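Local coordinates for large ribosomal subunit protein uL10 (Thermotoga maritima, PDB 1ZAV), which probably forms part of the ribosomal stalk, binds large-subunit rRNA and L7/L12 dimers and helps the ribosome interact with GTP-bound translation factors, at residues A[28-33]-A[102-107]; A[95-100]-A[130-135]. All coordinates share one frame; numbering follows the deposited sequence.

Overall arrangement
From the N terminus the chain runs through helix 5-19 and strand 24-28 into the loop 28-33. Contact 1 closes a long loop there, of 68 intervening residues, by bringing this loop against the end of helix 94-106. An earlier part of the same helix, 95-100, meets the end of helix 126-133 in contact 2, which spans 29 residues. The segments alternate along the chain, so the two closures cross rather than nest. Their centres are 14 Å apart, and they touch where A28 CB packs on I100 CD1. Helix 94-106 thus joins the end of a sheet strand to the last short helix before the long helix 138-176.

Contact 1 of 2, residues A[28-33]-A[102-107]; sequences ADFLGF and NFYKDK
F33 carries its CG anti to its carbonyl carbon (chi1 -76°) and F103 carries its CG anti to its backbone N (chi1 180°), and the two rings meet where F33 CE1 lies 3.9 Å from F103 CE2, the two side chains running antiparallel past one another. The tip of F33 also covers Y104: F33 CZ sits over the centre of one face of the Y104 ring, and the ring planes are oblique, 48° apart. K107 adds its CB at the edge of the F33 ring, 3.9 Å from CE1. F30 presents an edge instead, its CD1 3.5 Å from Y104 OH. The Y104 hydroxyl donates a hydrogen bond to D29 O, which lies in the plane of the Y104 ring; that oxygen is less surely placed, so the length of the bond is doubtful. Two turns shape the loop: D29 OD1 accepts from L31 N at 2.9 Å, an Asx turn, and F30 to F33 form a type II beta turn with G32 at its third position. The second turn lays F33 CB over the centre of the F30 ring. R113 forms a salt bridge with D29 OD1, and F55 meets F30 edge-to-face. The loop leaves strand 24-28 and leads into helix 35-49, which touches F30 through L38 and F103 through D37; strand 114-119 touches A28 and Y104 through L114.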
ATOM      1  N   ALA A  28       2.734 -21.048 -20.801  1.00 43.47           N
ATOM      2  CA  ALA A  28       3.275 -20.195 -21.858  1.00 44.16           C
ATOM      3  C   ALA A  28       3.264 -20.796 -23.259  1.00 45.47           C
ATOM      4  O   ALA A  28       3.429 -22.006 -23.442  1.00 47.33           O
ATOM      5  CB  ALA A  28       4.701 -19.795 -21.500  1.00 44.09           C
ATOM      6  N   ASP A  29       3.074 -19.927 -24.247  1.00 46.14           N
ATOM      7  CA  ASP A  29       3.103 -20.308 -25.652  1.00 46.00           C
ATOM      8  C   ASP A  29       4.574 -20.119 -26.016  1.00 46.16           C
ATOM      9  O   ASP A  29       5.064 -18.992 -26.017  1.00 44.74           O
ATOM     10  CB  ASP A  29       2.241 -19.350 -26.480  1.00 45.04           C
ATOM     11  CG  ASP A  29       2.388 -19.566 -27.975  1.00 47.15           C
ATOM     12  OD1 ASP A  29       3.358 -20.225 -28.407  1.00 44.76           O
ATOM     13  OD2 ASP A  29       1.533 -19.056 -28.728  1.00 50.70           O
ATOM     14  N   PHE A  30       5.276 -21.209 -26.310  1.00 45.55           N
ATOM     15  CA  PHE A  30       6.695 -21.122 -26.639  1.00 46.85           C
ATOM     16  C   PHE A  30       6.976 -21.478 -28.102  1.00 46.42           C
ATOM     17  O   PHE A  30       8.122 -21.748 -28.485  1.00 45.96           O
ATOM     18  CB  PHE A  30       7.487 -22.041 -25.703  1.00 46.39           C
ATOM     19  CG  PHE A  30       8.948 -21.688 -25.583  1.00 49.09           C
ATOM     20  CD1 PHE A  30       9.337 -20.445 -25.087  1.00 49.69           C
ATOM     21  CD2 PHE A  30       9.933 -22.602 -25.956  1.00 47.84           C
ATOM     22  CE1 PHE A  30      10.688 -20.114 -24.956  1.00 51.06           C
ATOM     23  CE2 PHE A  30      11.288 -22.282 -25.830  1.00 51.30           C
ATOM     24  CZ  PHE A  30      11.665 -21.034 -25.331  1.00 50.14           C
ATOM     25  N   LEU A  31       5.923 -21.470 -28.915  1.00 45.79           N
ATOM     26  CA  LEU A  31       6.035 -21.782 -30.337  1.00 45.56           C
ATOM     27  C   LEU A  31       6.968 -20.792 -31.027  1.00 46.23           C
ATOM     28  O   LEU A  31       6.966 -19.608 -30.705  1.00 47.18           O
ATOM     29  CB  LEU A  31       4.655 -21.723 -31.001  1.00 45.88           C
ATOM     30  CG  LEU A  31       3.613 -22.738 -30.521  1.00 46.27           C
ATOM     31  CD1 LEU A  31       2.251 -22.394 -31.097  1.00 47.07           C
ATOM     32  CD2 LEU A  31       4.034 -24.132 -30.944  1.00 45.28           C
ATOM     33  N   GLY A  32       7.772 -21.282 -31.965  1.00 46.59           N
ATOM     34  CA  GLY A  32       8.670 -20.399 -32.693  1.00 47.27           C
ATOM     35  C   GLY A  32      10.024 -20.143 -32.067  1.00 47.78           C
ATOM     36  O   GLY A  32      10.966 -19.760 -32.765  1.00 48.88           O
ATOM     37  N   PHE A  33      10.122 -20.328 -30.755  1.00 47.07           N
ATOM     38  CA  PHE A  33      11.383 -20.137 -30.047  1.00 48.23           C
ATOM     39  C   PHE A  33      12.326 -21.279 -30.422  1.00 47.91           C
ATOM     40  O   PHE A  33      11.887 -22.394 -30.718  1.00 47.94           O
ATOM     41  CB  PHE A  33      11.148 -20.132 -28.535  1.00 49.06           C
ATOM     42  CG  PHE A  33      10.558 -18.855 -28.009  1.00 49.07           C
ATOM     43  CD1 PHE A  33      11.381 -17.802 -27.624  1.00 50.65           C
ATOM     44  CD2 PHE A  33       9.180 -18.706 -27.885  1.00 48.22           C
ATOM     45  CE1 PHE A  33      10.841 -16.623 -27.115  1.00 50.29           C
ATOM     46  CE2 PHE A  33       8.633 -17.531 -27.380  1.00 47.99           C
ATOM     47  CZ  PHE A  33       9.464 -16.488 -26.994  1.00 48.37           C
ATOM     48  N   ASN A 102      10.701 -11.078 -18.550  1.00 45.35           N
ATOM     49  CA  ASN A 102      11.792 -10.321 -19.164  1.00 47.07           C
ATOM     50  C   ASN A 102      12.455 -11.068 -20.323  1.00 47.75           C
ATOM     51  O   ASN A 102      13.103 -10.457 -21.175  1.00 46.86           O
ATOM     52  CB  ASN A 102      12.833  -9.957 -18.101  1.00 47.50           C
ATOM     53  CG  ASN A 102      12.316  -8.930 -17.102  1.00 47.98           C
ATOM     54  OD1 ASN A 102      12.817  -8.829 -15.981  1.00 48.55           O
ATOM     55  ND2 ASN A 102      11.310  -8.157 -17.511  1.00 48.32           N
ATOM     56  N   PHE A 103      12.297 -12.391 -20.364  1.00 46.17           N
ATOM     57  CA  PHE A 103      12.884 -13.173 -21.443  1.00 45.73           C
ATOM     58  C   PHE A 103      12.071 -12.938 -22.709  1.00 46.73           C
ATOM     59  O   PHE A 103      12.634 -12.697 -23.783  1.00 46.36           O
ATOM     60  CB  PHE A 103      12.880 -14.670 -21.103  1.00 45.03           C
ATOM     61  CG  PHE A 103      13.478 -15.537 -22.179  1.00 44.83           C
ATOM     62  CD1 PHE A 103      14.857 -15.670 -22.298  1.00 44.91           C
ATOM     63  CD2 PHE A 103      12.660 -16.214 -23.075  1.00 43.76           C
ATOM     64  CE1 PHE A 103      15.413 -16.460 -23.297  1.00 47.04           C
ATOM     65  CE2 PHE A 103      13.199 -17.005 -24.079  1.00 45.57           C
ATOM     66  CZ  PHE A 103      14.583 -17.133 -24.191  1.00 47.02           C
ATOM     67  N   TYR A 104      10.747 -13.020 -22.583  1.00 45.02           N
ATOM     68  CA  TYR A 104       9.863 -12.803 -23.721  1.00 46.10           C
ATOM     69  C   TYR A 104      10.064 -11.381 -24.237  1.00 47.69           C
ATOM     70  O   TYR A 104      10.000 -11.135 -25.439  1.00 46.91           O
ATOM     71  CB  TYR A 104       8.397 -13.012 -23.321  1.00 45.72           C
ATOM     72  CG  TYR A 104       7.914 -14.435 -23.516  1.00 43.26           C
ATOM     73  CD1 TYR A 104       8.571 -15.507 -22.908  1.00 44.60           C
ATOM     74  CD2 TYR A 104       6.827 -14.715 -24.345  1.00 44.08           C
ATOM     75  CE1 TYR A 104       8.161 -16.832 -23.128  1.00 43.27           C
ATOM     76  CE2 TYR A 104       6.405 -16.028 -24.569  1.00 43.78           C
ATOM     77  CZ  TYR A 104       7.080 -17.081 -23.959  1.00 44.09           C
ATOM     78  OH  TYR A 104       6.682 -18.376 -24.196  1.00 42.91           O
ATOM     79  N   LYS A 105      10.310 -10.454 -23.319  1.00 50.95           N
ATOM     80  CA  LYS A 105      10.537  -9.060 -23.690  1.00 56.35           C
ATOM     81  C   LYS A 105      11.838  -8.906 -24.467  1.00 57.70           C
ATOM     82  O   LYS A 105      11.870  -8.251 -25.511  1.00 58.83           O
ATOM     83  CB  LYS A 105      10.566  -8.170 -22.446  1.00 58.45           C
ATOM     84  CG  LYS A 105       9.201  -7.637 -22.044  1.00 59.78           C
ATOM     85  CD  LYS A 105       9.272  -6.809 -20.767  1.00 62.66           C
ATOM     86  CE  LYS A 105      10.237  -5.640 -20.898  1.00 63.77           C
ATOM     87  NZ  LYS A 105      10.331  -4.870 -19.625  1.00 65.70           N
ATOM     88  N   ASP A 106      12.907  -9.512 -23.958  1.00 59.45           N
ATOM     89  CA  ASP A 106      14.209  -9.454 -24.618  1.00 60.34           C
ATOM     90  C   ASP A 106      14.113 -10.037 -26.028  1.00 60.96           C
ATOM     91  O   ASP A 106      14.808  -9.601 -26.944  1.00 59.41           O
ATOM     92  CB  ASP A 106      15.247 -10.250 -23.821  1.00 60.86           C
ATOM     93  CG  ASP A 106      15.478  -9.692 -22.436  1.00 62.40           C
ATOM     94  OD1 ASP A 106      16.240 -10.314 -21.665  1.00 63.94           O
ATOM     95  OD2 ASP A 106      14.903  -8.632 -22.115  1.00 63.18           O
ATOM     96  N   LYS A 107      13.249 -11.035 -26.195  1.00 61.10           N
ATOM     97  CA  LYS A 107      13.073 -11.676 -27.490  1.00 61.85           C
ATOM     98  C   LYS A 107      12.022 -10.973 -28.334  1.00 61.51           C
ATOM     99  O   LYS A 107      11.753 -11.372 -29.466  1.00 60.85           O
ATOM    100  CB  LYS A 107      12.706 -13.152 -27.303  1.00 63.47           C
ATOM    101  CG  LYS A 107      13.906 -14.084 -27.353  1.00 66.11           C
ATOM    102  CD  LYS A 107      14.993 -13.638 -26.388  1.00 68.25           C
ATOM    103  CE  LYS A 107      16.323 -14.274 -26.737  1.00 69.81           C
ATOM    104  NZ  LYS A 107      17.421 -13.803 -25.848  1.00 71.37           N
TER

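Contact 2 of 2, residues A[95-100]-A[130-135]; sequences EAVKII and ENIAKL
V97 and I132 make the apolar part of this helix-to-helix contact, the two branched side chains lying roughly perpendicular. I132 CG2, anti to its own backbone N, reaches V97 CB and V97 CG2, both at 3.7 Å, while V97 CG1 lies 3.9 Å from I132 CB. Close backbone approach is the second element: the CA atoms of K98 and A133 are only 4.2 Å apart, a spacing that the small A133 side chain permits, its CB passing alongside, 4.2 Å from K98 CA. The helices belong to the alpha/beta fold of this N-terminal part of uL10. Helix 94-106 lies on the antiparallel sheet, with V97 touching L24 and L26 of strand 24-28, and helix 126-133 follows strand 122-125, at one edge of the sheet within this chain. The polar element is a hydrogen bond from K98 NZ to A133 O, 3.0 Å. K98 leaves its helix extended, then bends at chi3 (-50°) and chi4 (-62°), which folds NZ back to the carbonyl; the donor is tilted 31° from the carbonyl plane. A133 is the last residue of its helix, so the carbonyl end there would be expected to favour the ammonium group. NZ also lies 3.5 Å from L135 O. Beyond the helix end, L135 touches V94 and packs on an apolar side chain of another protein chain, just ahead of the region that binds L7/L12 dimers.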
ATOM      1  N   GLU A  95      10.223 -14.654  -8.471  1.00 41.07           N
ATOM      2  CA  GLU A  95      11.361 -14.398  -9.346  1.00 40.88           C
ATOM      3  C   GLU A  95      11.310 -15.147 -10.692  1.00 40.14           C
ATOM      4  O   GLU A  95      11.852 -14.677 -11.687  1.00 36.93           O
ATOM      5  CB  GLU A  95      12.664 -14.737  -8.617  1.00 42.99           C
ATOM      6  CG  GLU A  95      13.908 -14.601  -9.486  1.00 47.62           C
ATOM      7  CD  GLU A  95      14.198 -13.162  -9.875  1.00 50.28           C
ATOM      8  OE1 GLU A  95      15.054 -12.947 -10.762  1.00 52.01           O
ATOM      9  OE2 GLU A  95      13.579 -12.249  -9.288  1.00 49.79           O
ATOM     10  N   ALA A  96      10.675 -16.316 -10.724  1.00 38.45           N
ATOM     11  CA  ALA A  96      10.590 -17.076 -11.969  1.00 36.83           C
ATOM     12  C   ALA A  96       9.653 -16.376 -12.949  1.00 37.61           C
ATOM     13  O   ALA A  96       9.878 -16.391 -14.160  1.00 36.18           O
ATOM     14  CB  ALA A  96      10.097 -18.506 -11.699  1.00 39.56           C
ATOM     15  N   VAL A  97       8.591 -15.774 -12.430  1.00 39.15           N
ATOM     16  CA  VAL A  97       7.665 -15.063 -13.304  1.00 40.90           C
ATOM     17  C   VAL A  97       8.428 -13.890 -13.945  1.00 40.90           C
ATOM     18  O   VAL A  97       8.358 -13.676 -15.157  1.00 40.94           O
ATOM     19  CB  VAL A  97       6.447 -14.545 -12.524  1.00 41.62           C
ATOM     20  CG1 VAL A  97       5.472 -13.848 -13.486  1.00 38.51           C
ATOM     21  CG2 VAL A  97       5.744 -15.718 -11.806  1.00 38.88           C
ATOM     22  N   LYS A  98       9.177 -13.156 -13.132  1.00 44.28           N
ATOM     23  CA  LYS A  98       9.963 -12.023 -13.633  1.00 44.50           C
ATOM     24  C   LYS A  98      10.950 -12.459 -14.705  1.00 45.18           C
ATOM     25  O   LYS A  98      11.133 -11.775 -15.719  1.00 45.07           O
ATOM     26  CB  LYS A  98      10.741 -11.361 -12.494  1.00 47.91           C
ATOM     27  CG  LYS A  98      11.527 -10.123 -12.935  1.00 51.29           C
ATOM     28  CD  LYS A  98      12.573  -9.715 -11.909  1.00 55.92           C
ATOM     29  CE  LYS A  98      11.990  -9.620 -10.503  1.00 59.57           C
ATOM     30  NZ  LYS A  98      10.913  -8.593 -10.390  1.00 62.95           N
ATOM     31  N   ILE A  99      11.605 -13.595 -14.470  1.00 45.40           N
ATOM     32  CA  ILE A  99      12.574 -14.118 -15.418  1.00 43.86           C
ATOM     33  C   ILE A  99      11.966 -14.424 -16.788  1.00 43.63           C
ATOM     34  O   ILE A  99      12.522 -14.040 -17.816  1.00 39.27           O
ATOM     35  CB  ILE A  99      13.278 -15.403 -14.859  1.00 44.00           C
ATOM     36  CG1 ILE A  99      14.177 -15.024 -13.677  1.00 45.52           C
ATOM     37  CG2 ILE A  99      14.122 -16.076 -15.950  1.00 40.89           C
ATOM     38  CD1 ILE A  99      14.782 -16.207 -12.937  1.00 41.99           C
ATOM     39  N   ILE A 100      10.824 -15.106 -16.821  1.00 40.48           N
ATOM     40  CA  ILE A 100      10.241 -15.441 -18.107  1.00 39.53           C
ATOM     41  C   ILE A 100       9.574 -14.228 -18.750  1.00 38.84           C
ATOM     42  O   ILE A 100       9.484 -14.132 -19.973  1.00 39.67           O
ATOM     43  CB  ILE A 100       9.222 -16.601 -17.988  1.00 37.81           C
ATOM     44  CG1 ILE A 100       8.907 -17.155 -19.382  1.00 37.97           C
ATOM     45  CG2 ILE A 100       7.965 -16.115 -17.299  1.00 37.98           C
ATOM     46  CD1 ILE A 100       8.010 -18.384 -19.369  1.00 40.84           C
ATOM     47  N   GLU A 130       2.096  -9.387 -15.652  1.00 47.75           N
ATOM     48  CA  GLU A 130       2.871  -8.155 -15.517  1.00 48.45           C
ATOM     49  C   GLU A 130       2.923  -7.700 -14.056  1.00 48.40           C
ATOM     50  O   GLU A 130       3.956  -7.232 -13.577  1.00 49.17           O
ATOM     51  CB  GLU A 130       2.251  -7.042 -16.367  1.00 50.61           C
ATOM     52  CG  GLU A 130       3.032  -5.734 -16.318  1.00 53.05           C
ATOM     53  CD  GLU A 130       2.329  -4.592 -17.039  1.00 56.89           C
ATOM     54  OE1 GLU A 130       2.901  -3.481 -17.077  1.00 56.68           O
ATOM     55  OE2 GLU A 130       1.211  -4.802 -17.559  1.00 57.01           O
ATOM     56  N   ASN A 131       1.805  -7.834 -13.350  1.00 48.84           N
ATOM     57  CA  ASN A 131       1.740  -7.428 -11.948  1.00 50.65           C
ATOM     58  C   ASN A 131       2.794  -8.178 -11.140  1.00 49.75           C
ATOM     59  O   ASN A 131       3.598  -7.580 -10.419  1.00 49.96           O
ATOM     60  CB  ASN A 131       0.353  -7.727 -11.362  1.00 53.46           C
ATOM     61  CG  ASN A 131      -0.760  -6.945 -12.046  1.00 58.20           C
ATOM     62  OD1 ASN A 131      -1.941  -7.138 -11.745  1.00 59.47           O
ATOM     63  ND2 ASN A 131      -0.390  -6.056 -12.964  1.00 59.68           N
ATOM     64  N   ILE A 132       2.776  -9.498 -11.262  1.00 48.09           N
ATOM     65  CA  ILE A 132       3.718 -10.346 -10.548  1.00 46.91           C
ATOM     66  C   ILE A 132       5.147 -10.005 -10.958  1.00 45.10           C
ATOM     67  O   ILE A 132       6.021  -9.841 -10.116  1.00 46.79           O
ATOM     68  CB  ILE A 132       3.457 -11.838 -10.859  1.00 46.19           C
ATOM     69  CG1 ILE A 132       1.998 -12.187 -10.540  1.00 46.81           C
ATOM     70  CG2 ILE A 132       4.406 -12.713 -10.047  1.00 46.32           C
ATOM     71  CD1 ILE A 132       1.563 -13.543 -11.059  1.00 48.22           C
ATOM     72  N   ALA A 133       5.370  -9.887 -12.260  1.00 46.15           N
ATOM     73  CA  ALA A 133       6.698  -9.596 -12.793  1.00 45.94           C
ATOM     74  C   ALA A 133       7.305  -8.308 -12.275  1.00 48.35           C
ATOM     75  O   ALA A 133       8.528  -8.205 -12.121  1.00 47.03           O
ATOM     76  CB  ALA A 133       6.648  -9.561 -14.310  1.00 44.97           C
ATOM     77  N   LYS A 134       6.453  -7.327 -11.996  1.00 49.36           N
ATOM     78  CA  LYS A 134       6.929  -6.033 -11.527  1.00 51.15           C
ATOM     79  C   LYS A 134       6.943  -5.867 -10.009  1.00 49.72           C
ATOM     80  O   LYS A 134       7.211  -4.776  -9.515  1.00 48.94           O
ATOM     81  CB  LYS A 134       6.090  -4.917 -12.156  1.00 52.62           C
ATOM     82  CG  LYS A 134       6.767  -3.548 -12.149  1.00 58.72           C
ATOM     83  CD  LYS A 134       8.008  -3.530 -13.040  1.00 62.30           C
ATOM     84  CE  LYS A 134       8.623  -2.132 -13.125  1.00 64.33           C
ATOM     85  NZ  LYS A 134       9.687  -2.037 -14.178  1.00 66.44           N
ATOM     86  N   LEU A 135       6.647  -6.930  -9.265  1.00 48.24           N
ATOM     87  CA  LEU A 135       6.661  -6.822  -7.814  1.00 49.44           C
ATOM     88  C   LEU A 135       8.073  -6.468  -7.370  1.00 50.99           C
ATOM     89  O   LEU A 135       9.052  -6.931  -7.957  1.00 49.46           O
ATOM     90  CB  LEU A 135       6.250  -8.144  -7.157  1.00 50.30           C
ATOM     91  CG  LEU A 135       4.819  -8.628  -7.391  1.00 50.28           C
ATOM     92  CD1 LEU A 135       4.639  -9.993  -6.744  1.00 51.49           C
ATOM     93  CD2 LEU A 135       3.832  -7.622  -6.816  1.00 51.35           C
TER